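Local coordinates for protein putative amidohydrolase/peptidase (Burkholderia cenocepacia, PDB 4WJB) that probably hydrolyses carbon-nitrogen bonds other than peptide bonds, as a zinc-dependent amidohydrolase of the peptidase M20 family, at residues A79-T93 and L122-V136. Numbering follows the deposited sequence.
With SO4 (sulfate ion), chain F; EDO (1,2-ethanediol), chain I.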
ATOM      1  N   ALA A  79     -40.773  24.093  10.989  1.00 18.37           N
ATOM      2  CA  ALA A  79     -42.195  24.251  10.704  1.00 17.54           C
ATOM      3  C   ALA A  79     -42.994  23.699  11.869  1.00 15.94           C
ATOM      4  O   ALA A  79     -42.955  22.500  12.127  1.00 16.53           O
ATOM      5  CB  ALA A  79     -42.566  23.539   9.420  1.00 16.51           C
ATOM      6  N   ARG A  80     -43.728  24.556  12.572  1.00 15.94           N
ATOM      7  CA  ARG A  80     -44.407  24.098  13.776  1.00 18.37           C
ATOM      8  C   ARG A  80     -45.900  23.880  13.580  1.00 18.82           C
ATOM      9  O   ARG A  80     -46.628  24.798  13.211  1.00 19.01           O
ATOM     10  CB  ARG A  80     -44.194  25.082  14.930  1.00 18.91           C
ATOM     11  CG  ARG A  80     -45.040  24.750  16.160  1.00 20.21           C
ATOM     12  CD  ARG A  80     -44.528  25.445  17.413  1.00 19.88           C
ATOM     13  NE  ARG A  80     -43.218  24.935  17.817  1.00 19.01           N
ATOM     14  CZ  ARG A  80     -42.672  25.141  19.010  1.00 18.35           C
ATOM     15  NH1 ARG A  80     -43.326  25.841  19.935  1.00 20.33           N
ATOM     16  NH2 ARG A  80     -41.478  24.636  19.290  1.00 19.16           N
ATOM     17  N   ARG A  81     -46.341  22.656  13.846  1.00 18.75           N
ATOM     18  CA  ARG A  81     -47.760  22.348  13.927  1.00 17.58           C
ATOM     19  C   ARG A  81     -48.208  22.565  15.369  1.00 20.97           C
ATOM     20  O   ARG A  81     -47.690  21.921  16.283  1.00 21.84           O
ATOM     21  CB  ARG A  81     -48.040  20.907  13.480  1.00 16.03           C
ATOM     22  CG  ARG A  81     -49.524  20.581  13.362  1.00 18.77           C
ATOM     23  CD  ARG A  81     -49.765  19.111  13.018  1.00 19.92           C
ATOM     24  NE  ARG A  81     -51.172  18.860  12.703  1.00 21.36           N
ATOM     25  CZ  ARG A  81     -52.092  18.485  13.588  1.00 23.29           C
ATOM     26  NH1 ARG A  81     -51.766  18.308  14.864  1.00 22.04           N
ATOM     27  NH2 ARG A  81     -53.347  18.288  13.195  1.00 24.13           N
ATOM     28  N   ALA A  82     -49.157  23.479  15.570  1.00 20.63           N
ATOM     29  CA  ALA A  82     -49.591  23.866  16.909  1.00 21.59           C
ATOM     30  C   ALA A  82     -50.006  22.669  17.768  1.00 23.12           C
ATOM     31  O   ALA A  82     -50.487  21.657  17.258  1.00 24.91           O
ATOM     32  CB  ALA A  82     -50.740  24.869  16.822  1.00 23.64           C
ATOM     33  N   GLY A  83     -49.794  22.793  19.074  1.00 21.35           N
ATOM     34  CA  GLY A  83     -50.301  21.825  20.030  1.00 25.77           C
ATOM     35  C   GLY A  83     -51.301  22.503  20.945  1.00 25.94           C
ATOM     36  O   GLY A  83     -51.422  23.727  20.921  1.00 25.03           O
ATOM     37  N   ARG A  84     -52.015  21.718  21.749  1.00 26.63           N
ATOM     38  CA  ARG A  84     -52.999  22.266  22.679  1.00 28.07           C
ATOM     39  C   ARG A  84     -52.336  23.207  23.683  1.00 28.19           C
ATOM     40  O   ARG A  84     -52.889  24.248  24.028  1.00 25.80           O
ATOM     41  CB  ARG A  84     -53.731  21.138  23.412  1.00 30.15           C
ATOM     42  CG  ARG A  84     -55.012  21.568  24.106  1.00 34.52           C
ATOM     43  CD  ARG A  84     -55.598  20.438  24.937  1.00 34.97           C
ATOM     44  NE  ARG A  84     -54.682  20.020  25.993  1.00 39.13           N
ATOM     45  CZ  ARG A  84     -54.566  20.631  27.169  1.00 43.73           C
ATOM     46  NH1 ARG A  84     -53.701  20.182  28.070  1.00 44.10           N
ATOM     47  NH2 ARG A  84     -55.320  21.686  27.450  1.00 46.84           N
ATOM     48  N   ARG A  85     -51.149  22.836  24.153  1.00 26.52           N
ATOM     49  CA  ARG A  85     -50.365  23.709  25.019  1.00 29.64           C
ATOM     50  C   ARG A  85     -49.202  24.297  24.236  1.00 28.96           C
ATOM     51  O   ARG A  85     -48.189  23.629  24.045  1.00 27.37           O
ATOM     52  CB  ARG A  85     -49.844  22.950  26.245  1.00 32.26           C
ATOM     53  CG  ARG A  85     -50.925  22.550  27.229  1.00 36.05           C
ATOM     54  CD  ARG A  85     -50.345  22.069  28.550  1.00 37.17           C
ATOM     55  NE  ARG A  85     -49.646  20.793  28.423  1.00 35.70           N
ATOM     56  CZ  ARG A  85     -48.335  20.635  28.584  1.00 35.10           C
ATOM     57  NH1 ARG A  85     -47.570  21.676  28.883  1.00 33.11           N
ATOM     58  NH2 ARG A  85     -47.794  19.433  28.453  1.00 34.90           N
ATOM     59  N   PRO A  86     -49.346  25.548  23.773  1.00 29.67           N
ATOM     60  CA  PRO A  86     -48.336  26.187  22.918  1.00 29.60           C
ATOM     61  C   PRO A  86     -46.962  26.329  23.564  1.00 27.39           C
ATOM     62  O   PRO A  86     -45.960  26.343  22.847  1.00 25.86           O
ATOM     63  CB  PRO A  86     -48.936  27.575  22.637  1.00 32.05           C
ATOM     64  CG  PRO A  86     -49.989  27.774  23.678  1.00 33.83           C
ATOM     65  CD  PRO A  86     -50.524  26.410  23.973  1.00 34.08           C
ATOM     66  N   ASP A  87     -46.908  26.435  24.888  1.00 27.37           N
ATOM     67  CA  ASP A  87     -45.627  26.625  25.555  1.00 28.04           C
ATOM     68  C   ASP A  87     -44.993  25.300  25.978  1.00 27.17           C
ATOM     69  O   ASP A  87     -43.943  25.289  26.617  1.00 27.37           O
ATOM     70  CB  ASP A  87     -45.781  27.558  26.764  1.00 30.34           C
ATOM     71  CG  ASP A  87     -46.727  27.014  27.818  1.00 34.26           C
ATOM     72  OD1 ASP A  87     -47.502  26.082  27.515  1.00 35.61           O
ATOM     73  OD2 ASP A  87     -46.704  27.537  28.952  1.00 35.81           O
ATOM     74  N   ALA A  88     -45.622  24.188  25.608  1.00 25.19           N
ATOM     75  CA  ALA A  88     -45.067  22.867  25.904  1.00 27.43           C
ATOM     76  C   ALA A  88     -43.830  22.572  25.054  1.00 25.15           C
ATOM     77  O   ALA A  88     -43.730  23.026  23.914  1.00 22.50           O
ATOM     78  CB  ALA A  88     -46.119  21.787  25.686  1.00 26.33           C
ATOM     79  N   ALA A  89     -42.886  21.818  25.614  1.00 25.92           N
ATOM     80  CA  ALA A  89     -41.723  21.373  24.856  1.00 25.63           C
ATOM     81  C   ALA A  89     -42.177  20.578  23.638  1.00 22.98           C
ATOM     82  O   ALA A  89     -43.034  19.698  23.746  1.00 23.89           O
ATOM     83  CB  ALA A  89     -40.794  20.535  25.731  1.00 28.24           C
ATOM     84  N   PRO A  90     -41.618  20.900  22.466  1.00 20.55           N
ATOM     85  CA  PRO A  90     -42.088  20.282  21.227  1.00 19.47           C
ATOM     86  C   PRO A  90     -41.543  18.881  20.999  1.00 19.02           C
ATOM     87  O   PRO A  90     -40.504  18.501  21.553  1.00 19.15           O
ATOM     88  CB  PRO A  90     -41.557  21.232  20.153  1.00 19.71           C
ATOM     89  CG  PRO A  90     -40.281  21.737  20.743  1.00 19.65           C
ATOM     90  CD  PRO A  90     -40.591  21.922  22.212  1.00 19.42           C
ATOM     91  N   VAL A  91     -42.262  18.117  20.185  1.00 16.49           N
ATOM     92  CA  VAL A  91     -41.696  16.938  19.557  1.00 18.28           C
ATOM     93  C   VAL A  91     -41.151  17.385  18.208  1.00 18.70           C
ATOM     94  O   VAL A  91     -41.848  18.065  17.453  1.00 18.72           O
ATOM     95  CB  VAL A  91     -42.731  15.812  19.382  1.00 19.73           C
ATOM     96  CG1 VAL A  91     -42.125  14.654  18.580  1.00 21.15           C
ATOM     97  CG2 VAL A  91     -43.201  15.325  20.745  1.00 18.26           C
ATOM     98  N   MET A  92     -39.906  17.026  17.918  1.00 17.35           N
ATOM     99  CA  MET A  92     -39.240  17.490  16.704  1.00 16.38           C
ATOM    100  C   MET A  92     -38.910  16.313  15.795  1.00 17.71           C
ATOM    101  O   MET A  92     -38.563  15.236  16.267  1.00 18.87           O
ATOM    102  CB  MET A  92     -37.963  18.271  17.049  1.00 17.06           C
ATOM    103  CG  MET A  92     -37.171  18.770  15.829  1.00 16.62           C
ATOM    104  SD  MET A  92     -35.851  19.952  16.229  1.00 20.41           S
ATOM    105  CE  MET A  92     -34.864  18.993  17.383  1.00 16.29           C
ATOM    106  N   THR A  93     -39.043  16.518  14.492  1.00 14.52           N
ATOM    107  CA  THR A  93     -38.640  15.506  13.532  1.00 18.45           C
ATOM    108  C   THR A  93     -38.142  16.183  12.271  1.00 19.74           C
ATOM    109  O   THR A  93     -38.550  17.291  11.950  1.00 20.06           O
ATOM    110  CB  THR A  93     -39.791  14.530  13.195  1.00 21.23           C
ATOM    111  OG1 THR A  93     -39.286  13.448  12.403  1.00 25.03           O
ATOM    112  CG2 THR A  93     -40.914  15.232  12.442  1.00 19.08           C
ATOM    113  N   LEU A 122     -51.788  14.150  10.173  1.00 22.34           N
ATOM    114  CA  LEU A 122     -52.456  14.603  11.386  1.00 24.29           C
ATOM    115  C   LEU A 122     -53.591  15.572  11.044  1.00 25.76           C
ATOM    116  O   LEU A 122     -54.658  15.528  11.655  1.00 28.24           O
ATOM    117  CB  LEU A 122     -51.451  15.257  12.337  1.00 23.57           C
ATOM    118  CG  LEU A 122     -50.468  14.298  13.011  1.00 25.70           C
ATOM    119  CD1 LEU A 122     -49.382  15.064  13.755  1.00 24.95           C
ATOM    120  CD2 LEU A 122     -51.212  13.350  13.948  1.00 27.69           C
ATOM    121  N   ASN A 123     -53.357  16.435  10.059  1.00 25.92           N
ATOM    122  CA  ASN A 123     -54.390  17.352   9.580  1.00 25.22           C
ATOM    123  C   ASN A 123     -55.597  16.607   9.001  1.00 25.72           C
ATOM    124  O   ASN A 123     -56.741  16.928   9.317  1.00 28.18           O
ATOM    125  CB  ASN A 123     -53.825  18.302   8.520  1.00 22.10           C
ATOM    126  CG  ASN A 123     -52.922  19.376   9.107  1.00 22.25           C
ATOM    127  OD1 ASN A 123     -52.837  19.548  10.326  1.00 21.94           O
ATOM    128  ND2 ASN A 123     -52.253  20.118   8.232  1.00 20.72           N
ATOM    129  N   ASP A 124     -55.333  15.616   8.152  1.00 24.04           N
ATOM    130  CA  ASP A 124     -56.401  14.849   7.513  1.00 27.62           C
ATOM    131  C   ASP A 124     -57.278  14.137   8.531  1.00 29.42           C
ATOM    132  O   ASP A 124     -58.479  13.975   8.322  1.00 28.21           O
ATOM    133  CB  ASP A 124     -55.824  13.824   6.536  1.00 27.28           C
ATOM    134  CG  ASP A 124     -55.261  14.460   5.283  1.00 30.42           C
ATOM    135  OD1 ASP A 124     -55.426  15.687   5.113  1.00 32.16           O
ATOM    136  OD2 ASP A 124     -54.665  13.729   4.464  1.00 33.78           O
ATOM    137  N   ALA A 125     -56.672  13.704   9.631  1.00 30.28           N
ATOM    138  CA  ALA A 125     -57.409  13.011  10.679  1.00 32.24           C
ATOM    139  C   ALA A 125     -57.978  13.982  11.708  1.00 30.22           C
ATOM    140  O   ALA A 125     -58.603  13.558  12.680  1.00 31.24           O
ATOM    141  CB  ALA A 125     -56.516  11.992  11.360  1.00 32.86           C
ATOM    142  N   ALA A 126     -57.754  15.276  11.487  1.00 28.89           N
ATOM    143  CA  ALA A 126     -58.199  16.332  12.399  1.00 29.89           C
ATOM    144  C   ALA A 126     -57.748  16.057  13.830  1.00 31.37           C
ATOM    145  O   ALA A 126     -58.525  16.188  14.775  1.00 32.10           O
ATOM    146  CB  ALA A 126     -59.720  16.485  12.341  1.00 29.95           C
ATOM    147  N   ILE A 127     -56.489  15.662  13.984  1.00 29.90           N
ATOM    148  CA  ILE A 127     -55.961  15.329  15.299  1.00 29.72           C
ATOM    149  C   ILE A 127     -55.321  16.535  15.993  1.00 30.14           C
ATOM    150  O   ILE A 127     -54.520  17.260  15.392  1.00 28.40           O
ATOM    151  CB  ILE A 127     -54.936  14.180  15.186  1.00 30.72           C
ATOM    152  CG1 ILE A 127     -55.655  12.882  14.819  1.00 35.01           C
ATOM    153  CG2 ILE A 127     -54.153  14.008  16.478  1.00 28.53           C
ATOM    154  CD1 ILE A 127     -54.732  11.697  14.689  1.00 38.48           C
ATOM    155  N   GLU A 128     -55.697  16.757  17.251  1.00 30.94           N
ATOM    156  CA  GLU A 128     -55.022  17.736  18.100  1.00 33.06           C
ATOM    157  C   GLU A 128     -54.040  17.027  19.038  1.00 31.82           C
ATOM    158  O   GLU A 128     -54.388  16.033  19.677  1.00 32.17           O
ATOM    159  CB  GLU A 128     -56.033  18.559  18.908  1.00 37.16           C
ATOM    160  CG  GLU A 128     -55.444  19.208  20.163  1.00 40.82           C
ATOM    161  CD  GLU A 128     -56.347  20.264  20.784  1.00 44.59           C
ATOM    162  OE1 GLU A 128     -56.261  21.442  20.374  1.00 42.88           O
ATOM    163  OE2 GLU A 128     -57.136  19.918  21.689  1.00 47.39           O
ATOM    164  N   THR A 129     -52.813  17.533  19.108  1.00 29.41           N
ATOM    165  CA  THR A 129     -51.802  16.963  19.994  1.00 27.02           C
ATOM    166  C   THR A 129     -51.572  17.865  21.201  1.00 27.62           C
ATOM    167  O   THR A 129     -51.812  19.074  21.135  1.00 26.89           O
ATOM    168  CB  THR A 129     -50.464  16.743  19.264  1.00 23.97           C
ATOM    169  OG1 THR A 129     -49.936  18.003  18.828  1.00 21.90           O
ATOM    170  CG2 THR A 129     -50.661  15.833  18.062  1.00 23.53           C
ATOM    171  N   GLU A 130     -51.126  17.276  22.307  1.00 27.11           N
ATOM    172  CA  GLU A 130     -50.828  18.058  23.502  1.00 30.09           C
ATOM    173  C   GLU A 130     -49.680  19.015  23.235  1.00 27.99           C
ATOM    174  O   GLU A 130     -49.734  20.194  23.594  1.00 29.07           O
ATOM    175  CB  GLU A 130     -50.483  17.152  24.686  1.00 33.48           C
ATOM    176  CG  GLU A 130     -51.689  16.554  25.365  1.00 39.14           C
ATOM    177  CD  GLU A 130     -52.685  17.614  25.798  1.00 40.75           C
ATOM    178  OE1 GLU A 130     -53.837  17.570  25.321  1.00 42.65           O
ATOM    179  OE2 GLU A 130     -52.311  18.494  26.606  1.00 38.94           O
ATOM    180  N   ARG A 131     -48.648  18.487  22.588  1.00 25.79           N
ATOM    181  CA  ARG A 131     -47.427  19.221  22.306  1.00 25.30           C
ATOM    182  C   ARG A 131     -47.367  19.666  20.865  1.00 23.77           C
ATOM    183  O   ARG A 131     -47.826  18.954  19.976  1.00 25.66           O
ATOM    184  CB  ARG A 131     -46.202  18.353  22.610  1.00 24.23           C
ATOM    185  CG  ARG A 131     -46.131  17.948  24.044  1.00 27.44           C
ATOM    186  CD  ARG A 131     -45.055  16.931  24.309  1.00 28.60           C
ATOM    187  NE  ARG A 131     -45.076  16.609  25.727  1.00 31.76           N
ATOM    188  CZ  ARG A 131     -44.516  17.363  26.663  1.00 34.29           C
ATOM    189  NH1 ARG A 131     -43.866  18.473  26.324  1.00 33.30           N
ATOM    190  NH2 ARG A 131     -44.594  17.005  27.938  1.00 37.23           N
ATOM    191  N   PRO A 132     -46.783  20.845  20.626  1.00 23.17           N
ATOM    192  CA  PRO A 132     -46.500  21.243  19.250  1.00 23.95           C
ATOM    193  C   PRO A 132     -45.502  20.281  18.615  1.00 21.39           C
ATOM    194  O   PRO A 132     -44.676  19.698  19.317  1.00 19.82           O
ATOM    195  CB  PRO A 132     -45.895  22.643  19.403  1.00 24.57           C
ATOM    196  CG  PRO A 132     -45.315  22.645  20.775  1.00 26.33           C
ATOM    197  CD  PRO A 132     -46.266  21.820  21.601  1.00 26.83           C
ATOM    198  N   VAL A 133     -45.597  20.115  17.302  1.00 20.89           N
ATOM    199  CA  VAL A 133     -44.656  19.300  16.546  1.00 20.40           C
ATOM    200  C   VAL A 133     -43.830  20.180  15.612  1.00 19.58           C
ATOM    201  O   VAL A 133     -44.389  20.924  14.811  1.00 18.46           O
ATOM    202  CB  VAL A 133     -45.394  18.224  15.720  1.00 20.65           C
ATOM    203  CG1 VAL A 133     -44.403  17.398  14.902  1.00 20.34           C
ATOM    204  CG2 VAL A 133     -46.232  17.342  16.632  1.00 21.69           C
ATOM    205  N   ASP A 134     -42.503  20.108  15.723  1.00 17.99           N
ATOM    206  CA  ASP A 134     -41.616  20.836  14.820  1.00 16.77           C
ATOM    207  C   ASP A 134     -41.089  19.911  13.734  1.00 16.29           C
ATOM    208  O   ASP A 134     -40.592  18.841  14.039  1.00 17.00           O
ATOM    209  CB  ASP A 134     -40.422  21.435  15.574  1.00 18.60           C
ATOM    210  CG  ASP A 134     -40.774  22.691  16.338  1.00 19.72           C
ATOM    211  OD1 ASP A 134     -41.727  23.394  15.939  1.00 21.19           O
ATOM    212  OD2 ASP A 134     -40.086  22.975  17.342  1.00 19.68           O
ATOM    213  N   VAL A 135     -41.202  20.320  12.472  1.00 16.57           N
ATOM    214  CA  VAL A 135     -40.513  19.621  11.387  1.00 18.61           C
ATOM    215  C   VAL A 135     -39.328  20.480  10.969  1.00 17.75           C
ATOM    216  O   VAL A 135     -39.500  21.657  10.645  1.00 15.75           O
ATOM    217  CB  VAL A 135     -41.435  19.344  10.177  1.00 19.33           C
ATOM    218  CG1 VAL A 135     -40.671  18.589   9.092  1.00 19.07           C
ATOM    219  CG2 VAL A 135     -42.665  18.550  10.616  1.00 19.94           C
ATOM    220  N   VAL A 136     -38.127  19.904  10.997  1.00 16.63           N
ATOM    221  CA  VAL A 136     -36.907  20.698  10.857  1.00 15.77           C
ATOM    222  C   VAL A 136     -36.059  20.326   9.635  1.00 17.24           C
ATOM    223  O   VAL A 136     -35.914  19.152   9.293  1.00 15.14           O
ATOM    224  CB  VAL A 136     -36.010  20.575  12.124  1.00 18.78           C
ATOM    225  CG1 VAL A 136     -35.620  19.123  12.374  1.00 17.62           C
ATOM    226  CG2 VAL A 136     -34.759  21.443  12.002  1.00 17.28           C
TER
HETATM  227  S   SO4 F 502     -43.750  20.240  29.362  1.00 39.15           S
HETATM  228  O1  SO4 F 502     -42.812  19.232  29.844  1.00 38.68           O
HETATM  229  O2  SO4 F 502     -43.014  21.311  28.700  1.00 36.11           O
HETATM  230  O3  SO4 F 502     -44.693  19.639  28.428  1.00 40.74           O
HETATM  231  O4  SO4 F 502     -44.525  20.788  30.475  1.00 43.25           O
HETATM  232  C1  EDO I 505     -39.486  26.313  21.679  1.00 41.31           C
HETATM  233  O1  EDO I 505     -40.649  25.478  21.625  1.00 38.61           O
HETATM  234  C2  EDO I 505     -39.499  27.310  20.526  1.00 42.46           C
HETATM  235  O2  EDO I 505     -38.240  27.993  20.498  1.00 41.80           O
HETATM  236  O   HOH W   1     -49.353  19.082  16.204  1.00 25.56           O
HETATM  237  O   HOH W   2     -52.611  20.057  17.799  1.00 20.73           O
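Pro132 packs its ring against Ala88 and Pro90, with CG of Pro132 4.1 Å from CB of Pro90, while CG of Met92 meets CG1 of Val136 farther along the sheet. Strand 133-136 lies between 79-81, antiparallel to it, and 91-93, parallel to it, and helix 403-421 packs against Val91 and Thr93. On the Asp134 face, Arg80 lies alongside Pro132, whose CG lies over one guanidinium face, offset toward its rim. The Arg80 chain bends at CG-CD (chi3 -67°), bringing the group side-on to the carboxylate: NE of Arg80 reaches OD1 of Asp134 at 2.9 Å and NH2 reaches OD2 at 2.9 Å, both almost straight. Arg70 is a second partner of Asp134, which probably favours the charged carboxylate. CB of Leu122 sits over the centre of the extended Arg81's guanidinium, 3.5 Å from CZ of Arg81. NE and NH2 of Arg81 share Asn123 OD1, and its NH1 and NH2 share Ile127 O, with NH2 of Arg81 2.7 Å from O of Ile127; these four bonds, spanning the Schellman motif at Ala126, fix the guanidinium's rotation. Asn123 ND2 bonds to Ala65 O. At the outer edge Arg84 grips Glu130 side-on, NH1 of Arg84 to OE2 of Glu130 2.6 Å, and Arg131 donates from NH1 to Ala89 O and from NE to Glu423 O. The arrangement is the beta-alpha-beta crossover of strand 91-96, helix 109-124 and strand 133-138, in the zinc-binding catalytic domain of M20 peptidases.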